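Exo-arabinanase (Penicillium chrysogenum, PDB 3A72) hydrolyses alpha-1,5-linked L-arabinan, probably from the chain end in keeping with its exo-arabinanase name, and binds arabinobiose. Local coordinates at residues G93-G98 with A120-G125. Numbering follows the deposited sequence.
Sequences GSFKKG and ASQDDG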
loop_
_atom_site.group_PDB
_atom_site.type_symbol
_atom_site.label_atom_id
_atom_site.label_comp_id
_atom_site.label_asym_id
_atom_site.label_seq_id
_atom_site.Cartn_x
_atom_site.Cartn_y
_atom_site.Cartn_z
ATOM N N GLY A 93 8.328 13.843 16.270
ATOM C CA GLY A 93 8.041 15.225 16.613
ATOM C C GLY A 93 7.090 15.290 17.774
ATOM O O GLY A 93 7.270 14.679 18.830
ATOM N N SER A 94 6.033 16.036 17.617
ATOM C CA SER A 94 5.010 16.273 18.657
ATOM C C SER A 94 3.959 15.153 18.679
ATOM O O SER A 94 3.078 15.221 19.520
ATOM C CB SER A 94 4.288 17.615 18.464
ATOM O OG SER A 94 3.431 17.563 17.324
ATOM N N PHE A 95 4.060 14.142 17.819
ATOM C CA PHE A 95 3.067 13.085 17.697
ATOM C C PHE A 95 3.561 11.800 18.366
ATOM O O PHE A 95 4.587 11.196 17.979
ATOM C CB PHE A 95 2.726 12.818 16.218
ATOM C CG PHE A 95 2.068 13.988 15.562
ATOM C CD1 PHE A 95 0.681 14.052 15.544
ATOM C CD2 PHE A 95 2.771 15.023 14.981
ATOM C CE1 PHE A 95 0.041 15.123 14.961
ATOM C CE2 PHE A 95 2.146 16.100 14.396
ATOM C CZ PHE A 95 0.771 16.164 14.399
ATOM N N LYS A 96 2.832 11.404 19.428
ATOM C CA LYS A 96 3.213 10.229 20.193
ATOM C C LYS A 96 3.188 8.965 19.377
ATOM O O LYS A 96 2.410 8.818 18.429
ATOM C CB LYS A 96 2.163 10.044 21.374
ATOM C CG LYS A 96 2.487 10.835 22.588
ATOM C CD LYS A 96 1.432 10.629 23.681
ATOM C CE LYS A 96 1.238 9.152 23.962
ATOM N NZ LYS A 96 0.505 9.067 25.297
ATOM N N LYS A 97 3.983 7.959 19.813
ATOM C CA LYS A 97 3.768 6.573 19.434
ATOM C C LYS A 97 2.294 6.247 19.528
ATOM O O LYS A 97 1.645 6.628 20.524
ATOM C CB LYS A 97 4.553 5.694 20.369
ATOM C CG LYS A 97 4.456 4.202 20.127
ATOM C CD LYS A 97 5.324 3.395 21.033
ATOM C CE LYS A 97 4.951 3.308 22.498
ATOM N NZ LYS A 97 5.468 2.057 23.243
ATOM N N GLY A 98 1.780 5.560 18.530
ATOM C CA GLY A 98 0.379 5.190 18.533
ATOM C C GLY A 98 -0.535 6.187 17.908
ATOM O O GLY A 98 -1.736 5.899 17.696
ATOM N N ALA A 120 -4.281 12.766 10.946
ATOM C CA ALA A 120 -3.903 12.054 12.164
ATOM C C ALA A 120 -5.104 11.908 13.079
ATOM O O ALA A 120 -5.971 12.800 13.197
ATOM C CB ALA A 120 -2.815 12.784 12.899
ATOM N N SER A 121 -5.119 10.794 13.790
ATOM C CA SER A 121 -6.067 10.496 14.823
ATOM C C SER A 121 -5.341 10.125 16.109
ATOM O O SER A 121 -4.391 9.308 16.080
ATOM C CB SER A 121 -6.940 9.284 14.414
ATOM O OG SER A 121 -7.752 8.852 15.499
ATOM N N GLN A 122 -5.754 10.722 17.220
ATOM C CA GLN A 122 -5.177 10.440 18.504
ATOM C C GLN A 122 -6.033 9.488 19.313
ATOM O O GLN A 122 -5.631 9.176 20.462
ATOM C CB GLN A 122 -4.973 11.740 19.277
ATOM C CG GLN A 122 -4.221 12.794 18.548
ATOM C CD GLN A 122 -2.848 12.405 18.101
ATOM O OE1 GLN A 122 -2.121 11.494 18.589
ATOM N NE2 GLN A 122 -2.409 13.174 17.125
ATOM N N ASP A 123 -7.133 8.999 18.794
ATOM C CA ASP A 123 -8.081 8.180 19.519
ATOM C C ASP A 123 -8.391 6.927 18.755
ATOM O O ASP A 123 -9.560 6.423 18.736
ATOM C CB ASP A 123 -9.370 8.984 19.838
ATOM C CG ASP A 123 -10.009 9.607 18.610
ATOM O OD1 ASP A 123 -9.667 9.238 17.462
ATOM O OD2 ASP A 123 -10.892 10.481 18.808
ATOM N N ASP A 124 -7.351 6.346 18.135
ATOM C CA ASP A 124 -7.460 5.008 17.533
ATOM C C ASP A 124 -8.448 4.997 16.385
ATOM O O ASP A 124 -9.031 3.966 16.037
ATOM C CB ASP A 124 -7.761 3.908 18.569
ATOM C CG ASP A 124 -6.659 3.725 19.609
ATOM O OD1 ASP A 124 -5.531 4.043 19.307
ATOM O OD2 ASP A 124 -6.902 3.196 20.725
ATOM N N GLY A 125 -8.560 6.126 15.665
ATOM C CA GLY A 125 -9.382 6.169 14.469
ATOM C C GLY A 125 -10.802 6.652 14.650
ATOM O O GLY A 125 -11.601 6.494 13.702
HETATM O O HOH W 1 -4.606 7.002 17.893
#
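An Asp box, the Ser-X-Asp-X-Gly-X-Thr-Trp turn of sialidase-type propellers, brings its Gln122 against Phe95 on the neighbouring loop of the same blade. The turn links strands 114-121 and 129-137, the third and fourth strands of this four-stranded blade, while 93-98 belongs to the connection from 82-87 to 100-106. Gln122 NE2 comes to the edge of the phenyl ring, close to its plane, 3.6 Å from Phe95 CD1. The two side chains cross at about a right angle, yet the amide and ring planes differ by only 27°. Gln122 bends at chi2 (-58°), which folds its amide back toward the ring; at the other end of that amide, OE1 is hydrogen-bonded to Thr99 OG1. Deeper in, Ala120 CB packs 4.2 Å from Phe95 CE1, and Val131 of the last strand touches both residues.

The second link is a water. It accepts the N-H of Asp124, 2.8 Å from Asp124 N. Its protons can serve Ser121 O, 2.9 Å from the water oxygen, and Gly98 O, 3.1 Å from it, but further acceptors lie near and probably share them. Inside the turn, Ser121 OG receives Gly125 N at 2.8 Å, with a weaker bond from Asp123 N, and Asp123 OD2 bonds Thr127 OG1.

No direct hydrogen bond crosses between the segments. Ser121 and Asp123 brace the turn from within, while van der Waals contact and one shared water join it to the adjacent loop; the Thr99 bond probably steadies the Gln122 amide beside the Phe95 edge.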